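PDB 3UYU: Ice-binding protein from Leucosporidium, which binds to the surface of ice crystals and inhibits their growth, giving its yeast freeze tolerance with modest thermal hysteresis. Local coordinates for residues 21-26 with 210-215; 175-180 with 193-198; 13-18 with 218-223. The protein carries 2 engineered substitutions. All coordinates share one frame; numbering follows the deposited sequence.

Contact 1: 21-26 with 210-215; sequences GISSVP and QTEVAL
The carbonyl oxygen of Leu-215 is gripped from three quarters where strand 21-25 lies parallel to strand 212-215 on one flat face of a right-handed beta-helix. Val-25 N donates to Leu-215 O at 2.8 Å, water 1 donates a hydrogen bond to it, and Ser-24 CA lies 3.3 Å from Leu-215 O in a CA-H...O contact. Bonds from Leu-215 N to Ser-23 O, Ser-23 N to Val-213 O and Val-213 N to Gly-21 O complete the parallel pairing, the strand axes only 9° apart. The two faces differ sharply. Inward, Ile-22, Val-213 and Leu-215 are buried, with Ile-22 CG1 lying 4.3 Å from Val-213 CB, and Ile-16 of strand 16-18, on another wall of the coil, packs on all three. Ser-24 also faces this way, its OG bonded to Ser-28 and Gln-62. Outward stand Ser-23, Ala-214 and Glu-212. Ser-23 OG sits between its own backbone N and carbonyl carbon (chi1 55°), a rotamer that lays it 3.4 Å from Ala-214 CB; water 1 then ties OG to the partner strand's Leu-215 O. Ala-214 is an inferred ice-binding position, as is Thr-45, beside Ser-23. The carboxylate of Glu-212 arrives differently: its chain bends at chi2 (90°) and folds over the backbone of Gly-21, where a beta carbon would collide with OE1 and with the preceding carbonyl. Through this bend Glu-212 OE1 rests 3.1 Å from Gly-21 CA.

Contact 2: 175-180 with 193-198; sequences DDVTVG and RFVTLQ
Val-179 and Leu-197 supply the tight end of this pairing of adjacent parallel strands in the right-handed beta-helix, and Asp-175 and Arg-193 the loose one. The side chains of Val-179 and Leu-197 run side by side into the interior, and Val-179 CG2 meets Leu-197 CD2 at 3.3 Å, closer than carbons usually pack. Val-177 and Val-195 follow on the same buried face, both touching Leu-189. Backbone amides donate in turn from one chain and the other to carbonyls across the gap; the straightest bond runs from Val-179 N to Thr-196 O, 3.0 Å long with 176° at the hydrogen.

The outer face is wetter. Water 3 donates a hydrogen bond to Val-177 O and also bonds Thr-196 OG1. Phe-194 packs on Ala-214, an inferred ice-binding position, so the pairing borders the probable ice-binding face. Toward the loops, Asp-176 OD1 accepts from Phe-194 N at 3.2 Å, from above the carboxylate plane. Arg-193 NH1 and Asp-175 OD1 form a long salt bridge of 3.7 Å, a pairing of charges alone, with no N-H aimed at the oxygen.

Just beyond Leu-197, on the outer face, the extended side chain of Gln-198 reaches over Thr-178, its CD 3.5 Å from Thr-178 CG2. An alanine in place of Gln-198 would probably open a gap beside that methyl and deprive Gly-180 of its amide neighbour. The OE1 atom of Gln-198 ends 3.4 Å from Gly-180 CA.

Contact 3: 13-18 with 218-223; sequences NFAILA and ATVNSP
In the core of the right-handed beta-helix, Ala-15 and Ile-16 of one wall meet Val-220 and Ser-222 of another. Segments 13-18 and 218-223 exchange neither backbone nor side-chain hydrogen bonds; they meet only through van der Waals contacts of a few residues. The methyl of Ala-15 points toward the other segment and touches two residues. On one flank Ala-15 CB lies 3.6 Å from Ser-222 CB and 3.5 Å from Ser-222 OG. On another, it stands 4.1 Å from Val-220 CG1. The hydroxyl of Ser-222 is set between its backbone N and carbonyl carbon (chi1 73°), beside the alanine methyl, yet its polar need is met by Leu-31 O, to which it hydrogen-bonds. It thus brings a satisfied polar group against an apolar neighbour.

Val-220 presents both its methyls. With CG1 anti to the backbone N (chi1 177°), this methyl goes to Ala-15 while the other turns to Ile-16, where Val-220 CG2 lies 4.3 Å from Ile-16 CD1. Ile-16 therefore joins through its tip alone. The side chain of Ile-30 touches Ala-15, Ile-16 and Val-220, so the three apolar partners share a neighbour.

Phe-14 turns the other way from Ala-15, its beta bond directed away from segment 218-223. One face of its ring carries Leu-17 CD1, 3.9 Å above the plane and over the centre. Phe-14 and Leu-17 both pack against Leu-80 and Ala-83 of helix 76-96. Strand 16-18 is thus placed between that helix on one side and, on the other, the interior residues Ile-30 and Val-220 of strands 29-31 and 219-221, while its own backbone pairs with strands 34-36 and 202-209.

Overall arrangement
Contacts 1 and 2 belong to one parallel sheet, their centres 10 Å apart, and its neighbouring strands 212-216 and 195-197 join them: Ala-214 N probably bonds Val-195 O, and Leu-197 N Ala-214 O, both at 2.7 Å. Contact 3 lies behind this sheet, 12 Å from contact 1 and 14 Å from contact 2 between centres. Ile-16 connects it to the first, its CD1 3.8 Å from Leu-215 CD1, and Val-220 to the second, through Leu-197. Of the inferred ice-binding residues, Ala-214 lies in contact 1, its side chain about 4 Å from that of Phe-194 in contact 2 and about 9 Å from that of Ile-16 in contact 3.

Contact 1: 21-26 with 210-215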
ATOM      1  N   GLY A  21       4.058  17.527  -9.896  1.00 15.37           N
ATOM      2  CA  GLY A  21       3.469  17.760 -11.216  1.00 14.44           C
ATOM      3  C   GLY A  21       4.038  16.895 -12.324  1.00 11.67           C
ATOM      4  O   GLY A  21       5.095  16.272 -12.138  1.00 11.68           O
ATOM      5  N   ILE A  22       3.290  16.860 -13.426  1.00 12.58           N
ATOM      6  CA  ILE A  22       3.788  16.190 -14.659  1.00 12.60           C
ATOM      7  C   ILE A  22       3.454  17.105 -15.796  1.00 13.55           C
ATOM      8  O   ILE A  22       2.298  17.525 -15.906  1.00 14.65           O
ATOM      9  CB  ILE A  22       3.132  14.828 -14.854  1.00 12.87           C
ATOM     10  CG1 ILE A  22       3.428  13.875 -13.655  1.00 11.60           C
ATOM     11  CG2 ILE A  22       3.633  14.092 -16.226  1.00 12.35           C
ATOM     12  CD1 ILE A  22       2.452  12.649 -13.672  1.00 11.81           C
ATOM     13  N   SER A  23       4.438  17.422 -16.671  1.00 12.34           N
ATOM     14  CA  SER A  23       4.127  18.269 -17.847  1.00 15.01           C
ATOM     15  C   SER A  23       4.457  17.500 -19.124  1.00 14.29           C
ATOM     16  O   SER A  23       5.292  16.587 -19.057  1.00 12.97           O
ATOM     17  CB  SER A  23       5.013  19.527 -17.853  1.00 13.03           C
ATOM     18  OG  SER A  23       6.408  19.235 -17.786  1.00 14.98           O
ATOM     19  N   SER A  24       3.816  17.848 -20.238  1.00 13.09           N
ATOM     20  CA  SER A  24       4.188  17.244 -21.499  1.00 14.75           C
ATOM     21  C   SER A  24       4.238  18.345 -22.554  1.00 14.56           C
ATOM     22  O   SER A  24       3.262  19.145 -22.688  1.00 15.98           O
ATOM     23  CB  SER A  24       3.097  16.253 -21.895  1.00 13.50           C
ATOM     24  OG  SER A  24       3.414  15.692 -23.197  1.00 14.27           O
ATOM     25  N   VAL A  25       5.350  18.355 -23.295  1.00 15.31           N
ATOM     26  CA  VAL A  25       5.270  18.967 -24.621  1.00 16.75           C
ATOM     27  C   VAL A  25       4.717  17.908 -25.661  1.00 15.53           C
ATOM     28  O   VAL A  25       5.353  16.870 -25.868  1.00 14.29           O
ATOM     29  CB  VAL A  25       6.529  19.762 -25.032  1.00 18.53           C
ATOM     30  CG1 VAL A  25       7.539  20.165 -23.957  1.00 18.73           C
ATOM     31  CG2 VAL A  25       6.716  19.953 -26.498  1.00 18.46           C
ATOM     32  N   PRO A  26       3.539  18.126 -26.245  1.00 15.10           N
ATOM     33  CA  PRO A  26       2.875  17.029 -27.022  1.00 15.25           C
ATOM     34  C   PRO A  26       3.544  16.806 -28.386  1.00 15.95           C
ATOM     35  O   PRO A  26       4.150  17.761 -28.918  1.00 18.43           O
ATOM     36  CB  PRO A  26       1.401  17.479 -27.203  1.00 17.08           C
ATOM     37  CG  PRO A  26       1.423  18.971 -26.727  1.00 17.59           C
ATOM     38  CD  PRO A  26       2.714  19.359 -26.121  1.00 16.68           C
ATOM     39  N   GLN A 210       9.850  12.275  -6.512  1.00 12.47           N
ATOM     40  CA  GLN A 210       9.384  13.089  -5.328  1.00 14.70           C
ATOM     41  C   GLN A 210       9.156  14.569  -5.587  1.00 14.69           C
ATOM     42  O   GLN A 210       8.671  15.330  -4.692  1.00 14.71           O
ATOM     43  CB  GLN A 210      10.343  12.907  -4.187  1.00 13.85           C
ATOM     44  CG  GLN A 210      10.220  11.451  -3.690  1.00 14.92           C
ATOM     45  CD  GLN A 210      11.047  11.081  -2.462  1.00 19.51           C
ATOM     46  OE1 GLN A 210      11.301  11.909  -1.571  1.00 19.24           O
ATOM     47  NE2 GLN A 210      11.470   9.824  -2.415  1.00 22.02           N
ATOM     48  N   THR A 211       9.389  14.980  -6.829  1.00 13.58           N
ATOM     49  CA  THR A 211       8.994  16.355  -7.253  1.00 14.13           C
ATOM     50  C   THR A 211       8.255  16.283  -8.567  1.00 13.82           C
ATOM     51  O   THR A 211       7.131  15.858  -8.604  1.00 13.65           O
ATOM     52  CB  THR A 211      10.208  17.374  -7.214  1.00 14.29           C
ATOM     53  OG1 THR A 211      11.210  17.025  -8.171  1.00 14.39           O
ATOM     54  CG2 THR A 211      10.889  17.428  -5.890  1.00 13.19           C
ATOM     55  N   GLU A 212       8.857  16.755  -9.665  1.00 13.76           N
ATOM     56  CA  GLU A 212       8.174  16.946 -10.977  1.00 12.97           C
ATOM     57  C   GLU A 212       8.783  16.070 -12.081  1.00 12.50           C
ATOM     58  O   GLU A 212       9.991  15.799 -12.083  1.00 13.00           O
ATOM     59  CB  GLU A 212       8.387  18.442 -11.374  1.00 15.98           C
ATOM     60  CG  GLU A 212       7.869  18.847 -12.738  1.00 22.46           C
ATOM     61  CD  GLU A 212       6.425  19.347 -12.720  1.00 27.37           C
ATOM     62  OE1 GLU A 212       5.938  19.620 -11.592  1.00 30.27           O
ATOM     63  OE2 GLU A 212       5.793  19.492 -13.818  1.00 26.76           O
ATOM     64  N   VAL A 213       7.920  15.693 -13.000  1.00 12.44           N
ATOM     65  CA  VAL A 213       8.346  14.959 -14.238  1.00 12.28           C
ATOM     66  C   VAL A 213       7.988  15.787 -15.458  1.00 12.67           C
ATOM     67  O   VAL A 213       6.840  16.220 -15.611  1.00 13.17           O
ATOM     68  CB  VAL A 213       7.679  13.554 -14.314  1.00 11.96           C
ATOM     69  CG1 VAL A 213       8.005  12.854 -15.689  1.00 13.19           C
ATOM     70  CG2 VAL A 213       8.108  12.725 -13.124  1.00 11.62           C
ATOM     71  N   ALA A 214       8.996  16.082 -16.297  1.00 12.90           N
ATOM     72  CA  ALA A 214       8.724  16.767 -17.532  1.00 13.79           C
ATOM     73  C   ALA A 214       8.966  15.843 -18.735  1.00 12.80           C
ATOM     74  O   ALA A 214      10.071  15.250 -18.856  1.00 14.53           O
ATOM     75  CB  ALA A 214       9.605  18.014 -17.632  1.00 14.69           C
ATOM     76  N   LEU A 215       7.947  15.724 -19.581  1.00 12.69           N
ATOM     77  CA  LEU A 215       8.016  14.876 -20.794  1.00 13.39           C
ATOM     78  C   LEU A 215       8.131  15.827 -21.997  1.00 14.74           C
ATOM     79  O   LEU A 215       7.363  16.785 -22.092  1.00 15.19           O
ATOM     80  CB  LEU A 215       6.763  14.089 -20.959  1.00 14.24           C
ATOM     81  CG  LEU A 215       6.532  13.191 -19.724  1.00 14.20           C
ATOM     82  CD1 LEU A 215       5.243  12.574 -20.004  1.00 13.37           C
ATOM     83  CD2 LEU A 215       7.693  12.151 -19.426  1.00 16.92           C
TER
HETATM   84  O   HOH W   1       7.354  19.189 -20.528  1.00 16.67           O

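Contact 2: 175-180 with 193-198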
ATOM      1  N   ASP A 175      19.664  13.539  -7.099  1.00 19.49           N
ATOM      2  CA  ASP A 175      19.533  14.842  -7.783  1.00 20.86           C
ATOM      3  C   ASP A 175      18.870  14.665  -9.188  1.00 20.04           C
ATOM      4  O   ASP A 175      18.446  13.567  -9.531  1.00 21.31           O
ATOM      5  CB  ASP A 175      20.896  15.540  -7.886  1.00 20.98           C
ATOM      6  CG  ASP A 175      21.389  16.107  -6.554  1.00 30.34           C
ATOM      7  OD1 ASP A 175      20.522  16.588  -5.756  1.00 34.93           O
ATOM      8  OD2 ASP A 175      22.649  16.131  -6.332  1.00 35.55           O
ATOM      9  N   ASP A 176      18.748  15.710  -9.978  1.00 19.33           N
ATOM     10  CA  ASP A 176      17.946  15.646 -11.223  1.00 19.07           C
ATOM     11  C   ASP A 176      18.394  14.577 -12.215  1.00 17.56           C
ATOM     12  O   ASP A 176      19.570  14.295 -12.362  1.00 17.53           O
ATOM     13  CB  ASP A 176      17.932  16.985 -11.988  1.00 19.80           C
ATOM     14  CG  ASP A 176      17.323  18.148 -11.196  1.00 21.73           C
ATOM     15  OD1 ASP A 176      16.620  17.929 -10.179  1.00 20.67           O
ATOM     16  OD2 ASP A 176      17.545  19.318 -11.614  1.00 30.41           O
ATOM     17  N   VAL A 177      17.399  14.034 -12.898  1.00 16.05           N
ATOM     18  CA  VAL A 177      17.620  13.027 -13.952  1.00 15.38           C
ATOM     19  C   VAL A 177      17.328  13.659 -15.307  1.00 15.24           C
ATOM     20  O   VAL A 177      16.266  14.232 -15.476  1.00 15.33           O
ATOM     21  CB  VAL A 177      16.726  11.787 -13.757  1.00 14.06           C
ATOM     22  CG1 VAL A 177      16.937  10.783 -15.007  1.00 15.93           C
ATOM     23  CG2 VAL A 177      17.024  11.005 -12.421  1.00 13.62           C
ATOM     24  N   THR A 178      18.259  13.577 -16.261  1.00 15.12           N
ATOM     25  CA  THR A 178      17.972  14.028 -17.610  1.00 15.54           C
ATOM     26  C   THR A 178      18.206  12.896 -18.604  1.00 14.15           C
ATOM     27  O   THR A 178      19.325  12.436 -18.759  1.00 15.74           O
ATOM     28  CB  THR A 178      18.939  15.162 -18.022  1.00 16.20           C
ATOM     29  OG1 THR A 178      18.771  16.250 -17.108  1.00 19.67           O
ATOM     30  CG2 THR A 178      18.609  15.650 -19.450  1.00 19.34           C
ATOM     31  N   VAL A 179      17.146  12.492 -19.291  1.00 13.82           N
ATOM     32  CA  VAL A 179      17.292  11.454 -20.336  1.00 13.76           C
ATOM     33  C   VAL A 179      17.391  12.255 -21.638  1.00 14.02           C
ATOM     34  O   VAL A 179      16.471  12.981 -22.002  1.00 14.87           O
ATOM     35  CB  VAL A 179      16.067  10.495 -20.350  1.00 13.97           C
ATOM     36  CG1 VAL A 179      16.186   9.432 -21.430  1.00 13.87           C
ATOM     37  CG2 VAL A 179      15.890   9.825 -18.995  1.00 14.20           C
ATOM     38  N   GLY A 180      18.522  12.133 -22.326  1.00 13.39           N
ATOM     39  CA  GLY A 180      18.690  12.984 -23.504  1.00 15.25           C
ATOM     40  C   GLY A 180      17.746  12.817 -24.661  1.00 14.26           C
ATOM     41  O   GLY A 180      17.057  11.807 -24.810  1.00 13.89           O
ATOM     42  N   ARG A 193      14.341  14.107  -7.066  1.00 15.87           N
ATOM     43  CA  ARG A 193      14.033  15.458  -7.563  1.00 15.52           C
ATOM     44  C   ARG A 193      13.542  15.333  -8.988  1.00 15.82           C
ATOM     45  O   ARG A 193      12.824  14.390  -9.317  1.00 15.09           O
ATOM     46  CB  ARG A 193      15.262  16.365  -7.430  1.00 15.98           C
ATOM     47  CG  ARG A 193      15.737  16.505  -5.923  1.00 16.58           C
ATOM     48  CD  ARG A 193      16.954  17.371  -5.844  1.00 25.80           C
ATOM     49  NE  ARG A 193      16.803  18.346  -4.767  1.00 37.68           N
ATOM     50  CZ  ARG A 193      17.533  19.466  -4.674  1.00 42.32           C
ATOM     51  NH1 ARG A 193      18.479  19.724  -5.586  1.00 44.48           N
ATOM     52  NH2 ARG A 193      17.332  20.323  -3.664  1.00 44.52           N
ATOM     53  N   PHE A 194      13.951  16.253  -9.857  1.00 14.34           N
ATOM     54  CA  PHE A 194      13.276  16.453 -11.123  1.00 15.74           C
ATOM     55  C   PHE A 194      13.669  15.334 -12.101  1.00 15.09           C
ATOM     56  O   PHE A 194      14.792  14.860 -12.036  1.00 16.22           O
ATOM     57  CB  PHE A 194      13.772  17.783 -11.709  1.00 17.78           C
ATOM     58  CG  PHE A 194      12.723  18.564 -12.425  1.00 19.89           C
ATOM     59  CD1 PHE A 194      12.290  18.178 -13.712  1.00 22.84           C
ATOM     60  CD2 PHE A 194      12.155  19.692 -11.845  1.00 23.66           C
ATOM     61  CE1 PHE A 194      11.341  18.885 -14.403  1.00 23.77           C
ATOM     62  CE2 PHE A 194      11.195  20.430 -12.542  1.00 26.43           C
ATOM     63  CZ  PHE A 194      10.787  20.019 -13.833  1.00 26.53           C
ATOM     64  N   VAL A 195      12.731  14.900 -12.949  1.00 14.39           N
ATOM     65  CA  VAL A 195      13.062  14.010 -14.116  1.00 14.04           C
ATOM     66  C   VAL A 195      12.560  14.672 -15.376  1.00 13.24           C
ATOM     67  O   VAL A 195      11.372  15.051 -15.472  1.00 12.73           O
ATOM     68  CB  VAL A 195      12.359  12.636 -13.981  1.00 13.44           C
ATOM     69  CG1 VAL A 195      12.729  11.701 -15.188  1.00 13.11           C
ATOM     70  CG2 VAL A 195      12.761  11.936 -12.694  1.00 15.09           C
ATOM     71  N   THR A 196      13.460  14.786 -16.381  1.00 13.58           N
ATOM     72  CA  THR A 196      13.079  15.289 -17.711  1.00 13.62           C
ATOM     73  C   THR A 196      13.380  14.229 -18.745  1.00 11.46           C
ATOM     74  O   THR A 196      14.528  13.775 -18.788  1.00 13.29           O
ATOM     75  CB  THR A 196      13.947  16.500 -18.059  1.00 13.94           C
ATOM     76  OG1 THR A 196      13.731  17.496 -17.035  1.00 17.05           O
ATOM     77  CG2 THR A 196      13.550  17.126 -19.428  1.00 14.89           C
ATOM     78  N   LEU A 197      12.363  13.891 -19.517  1.00 12.21           N
ATOM     79  CA  LEU A 197      12.579  12.999 -20.648  1.00 12.38           C
ATOM     80  C   LEU A 197      12.599  13.923 -21.864  1.00 10.47           C
ATOM     81  O   LEU A 197      11.546  14.425 -22.251  1.00 11.80           O
ATOM     82  CB  LEU A 197      11.511  11.897 -20.783  1.00 13.12           C
ATOM     83  CG  LEU A 197      11.424  10.857 -19.630  1.00 16.38           C
ATOM     84  CD1 LEU A 197      10.606   9.676 -20.236  1.00 17.34           C
ATOM     85  CD2 LEU A 197      12.615  10.463 -18.819  1.00 19.17           C
ATOM     86  N   GLN A 198      13.791  14.158 -22.394  1.00 14.37           N
ATOM     87  CA  GLN A 198      13.923  15.136 -23.488  1.00 14.61           C
ATOM     88  C   GLN A 198      13.355  14.615 -24.818  1.00 14.21           C
ATOM     89  O   GLN A 198      13.132  13.419 -25.041  1.00 15.38           O
ATOM     90  CB  GLN A 198      15.367  15.672 -23.620  1.00 12.75           C
ATOM     91  CG  GLN A 198      15.943  16.405 -22.316  1.00 16.68           C
ATOM     92  CD  GLN A 198      17.344  16.957 -22.456  1.00 19.35           C
ATOM     93  OE1 GLN A 198      18.214  16.371 -23.079  1.00 22.13           O
ATOM     94  NE2 GLN A 198      17.588  18.089 -21.830  1.00 20.33           N
TER
HETATM   95  O   HOH W   2      15.723  13.323  -9.476  1.00 20.69           O
HETATM   96  O   HOH W   3      15.598  17.090 -14.956  1.00 23.77           O

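Contact 3: 13-18 with 218-223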
ATOM      1  N   ASN A  13       1.459   0.223 -10.134  1.00 11.07           N
ATOM      2  CA  ASN A  13       0.281   0.418 -10.982  1.00 10.71           C
ATOM      3  C   ASN A  13       0.389   1.688 -11.798  1.00  9.83           C
ATOM      4  O   ASN A  13      -0.624   2.123 -12.408  1.00 11.43           O
ATOM      5  CB  ASN A  13      -0.998   0.507 -10.112  1.00 12.10           C
ATOM      6  CG  ASN A  13      -1.210  -0.768  -9.255  1.00 17.93           C
ATOM      7  OD1 ASN A  13      -0.524  -1.818  -9.430  1.00 20.86           O
ATOM      8  ND2 ASN A  13      -2.132  -0.682  -8.311  1.00 15.72           N
ATOM      9  N   PHE A  14       1.582   2.305 -11.779  1.00  9.70           N
ATOM     10  CA  PHE A  14       1.766   3.613 -12.478  1.00  8.00           C
ATOM     11  C   PHE A  14       2.952   3.568 -13.430  1.00  9.93           C
ATOM     12  O   PHE A  14       4.083   3.159 -13.077  1.00 10.13           O
ATOM     13  CB  PHE A  14       1.982   4.785 -11.454  1.00  9.99           C
ATOM     14  CG  PHE A  14       0.750   5.161 -10.684  1.00  9.53           C
ATOM     15  CD1 PHE A  14       0.346   4.409  -9.551  1.00 10.86           C
ATOM     16  CD2 PHE A  14      -0.061   6.225 -11.119  1.00 10.74           C
ATOM     17  CE1 PHE A  14      -0.829   4.718  -8.893  1.00 10.70           C
ATOM     18  CE2 PHE A  14      -1.215   6.543 -10.460  1.00 12.80           C
ATOM     19  CZ  PHE A  14      -1.636   5.735  -9.321  1.00 10.33           C
ATOM     20  N   ALA A  15       2.688   4.143 -14.607  1.00  9.50           N
ATOM     21  CA  ALA A  15       3.819   4.514 -15.462  1.00  9.79           C
ATOM     22  C   ALA A  15       4.627   5.709 -15.008  1.00  9.91           C
ATOM     23  O   ALA A  15       5.836   5.715 -15.123  1.00 10.83           O
ATOM     24  CB  ALA A  15       3.296   4.746 -16.900  1.00 10.76           C
ATOM     25  N   ILE A  16       3.919   6.728 -14.512  1.00 10.92           N
ATOM     26  CA  ILE A  16       4.554   7.931 -14.000  1.00 10.16           C
ATOM     27  C   ILE A  16       3.774   8.331 -12.730  1.00 10.15           C
ATOM     28  O   ILE A  16       2.532   8.362 -12.759  1.00 10.33           O
ATOM     29  CB  ILE A  16       4.438   9.097 -15.034  1.00 12.00           C
ATOM     30  CG1 ILE A  16       5.095   8.713 -16.356  1.00 12.05           C
ATOM     31  CG2 ILE A  16       5.193  10.307 -14.513  1.00 12.78           C
ATOM     32  CD1 ILE A  16       4.963   9.820 -17.417  1.00 13.36           C
ATOM     33  N   LEU A  17       4.505   8.564 -11.652  1.00  9.73           N
ATOM     34  CA  LEU A  17       3.924   9.063 -10.410  1.00 10.22           C
ATOM     35  C   LEU A  17       4.802  10.166  -9.890  1.00 10.26           C
ATOM     36  O   LEU A  17       5.989  10.003  -9.839  1.00 11.04           O
ATOM     37  CB  LEU A  17       3.830   7.920  -9.371  1.00 10.73           C
ATOM     38  CG  LEU A  17       3.094   8.257  -8.050  1.00  9.24           C
ATOM     39  CD1 LEU A  17       1.595   8.453  -8.276  1.00 11.43           C
ATOM     40  CD2 LEU A  17       3.291   7.074  -7.104  1.00 14.62           C
ATOM     41  N   ALA A  18       4.200  11.315  -9.541  1.00 10.33           N
ATOM     42  CA  ALA A  18       4.983  12.461  -9.112  1.00 11.00           C
ATOM     43  C   ALA A  18       4.278  13.190  -7.998  1.00 13.30           C
ATOM     44  O   ALA A  18       3.091  13.155  -7.907  1.00 14.31           O
ATOM     45  CB  ALA A  18       5.295  13.452 -10.303  1.00 13.06           C
ATOM     46  N   ALA A 218       7.632  12.411 -25.423  1.00 13.00           N
ATOM     47  CA  ALA A 218       8.393  11.261 -24.864  1.00 12.77           C
ATOM     48  C   ALA A 218       7.482  10.054 -24.715  1.00 12.25           C
ATOM     49  O   ALA A 218       6.247  10.189 -24.555  1.00 11.59           O
ATOM     50  CB  ALA A 218       8.970  11.600 -23.518  1.00 14.41           C
ATOM     51  N   THR A 219       8.085   8.869 -24.777  1.00 11.76           N
ATOM     52  CA  THR A 219       7.367   7.613 -24.677  1.00 11.61           C
ATOM     53  C   THR A 219       7.754   6.912 -23.378  1.00 10.80           C
ATOM     54  O   THR A 219       8.948   6.848 -23.044  1.00 11.78           O
ATOM     55  CB  THR A 219       7.800   6.753 -25.844  1.00 12.01           C
ATOM     56  OG1 THR A 219       7.248   7.366 -27.048  1.00 16.27           O
ATOM     57  CG2 THR A 219       7.350   5.333 -25.713  1.00 13.82           C
ATOM     58  N   VAL A 220       6.721   6.445 -22.658  1.00 10.70           N
ATOM     59  CA  VAL A 220       6.938   5.600 -21.467  1.00 10.02           C
ATOM     60  C   VAL A 220       6.045   4.385 -21.570  1.00 10.99           C
ATOM     61  O   VAL A 220       4.830   4.545 -21.642  1.00 10.64           O
ATOM     62  CB  VAL A 220       6.592   6.359 -20.140  1.00 10.78           C
ATOM     63  CG1 VAL A 220       6.786   5.356 -18.948  1.00 11.14           C
ATOM     64  CG2 VAL A 220       7.510   7.542 -19.987  1.00 12.37           C
ATOM     65  N   ASN A 221       6.642   3.172 -21.642  1.00  9.12           N
ATOM     66  CA  ASN A 221       5.838   1.942 -21.678  1.00 10.41           C
ATOM     67  C   ASN A 221       6.071   1.196 -20.400  1.00  9.60           C
ATOM     68  O   ASN A 221       7.168   0.705 -20.142  1.00  9.54           O
ATOM     69  CB  ASN A 221       6.246   1.044 -22.900  1.00  8.91           C
ATOM     70  CG  ASN A 221       5.979   1.725 -24.226  1.00  9.96           C
ATOM     71  OD1 ASN A 221       6.769   1.521 -25.204  1.00 12.38           O
ATOM     72  ND2 ASN A 221       4.926   2.493 -24.320  1.00  6.62           N
ATOM     73  N   SER A 222       4.989   1.116 -19.573  1.00  9.70           N
ATOM     74  CA  SER A 222       5.085   0.411 -18.254  1.00 10.01           C
ATOM     75  C   SER A 222       4.468  -0.981 -18.411  1.00 12.55           C
ATOM     76  O   SER A 222       3.664  -1.204 -19.300  1.00 12.54           O
ATOM     77  CB  SER A 222       4.424   1.291 -17.139  1.00  9.97           C
ATOM     78  OG  SER A 222       3.008   1.248 -17.319  1.00 10.81           O
ATOM     79  N   PRO A 223       4.861  -1.940 -17.559  1.00 14.09           N
ATOM     80  CA  PRO A 223       4.247  -3.295 -17.502  1.00 16.09           C
ATOM     81  C   PRO A 223       2.712  -3.277 -17.273  1.00 16.92           C
ATOM     82  O   PRO A 223       2.130  -2.413 -16.576  1.00 17.35           O
ATOM     83  CB  PRO A 223       4.954  -3.909 -16.284  1.00 17.96           C
ATOM     84  CG  PRO A 223       6.289  -3.221 -16.263  1.00 14.58           C
ATOM     85  CD  PRO A 223       5.909  -1.756 -16.555  1.00 15.18           C
TER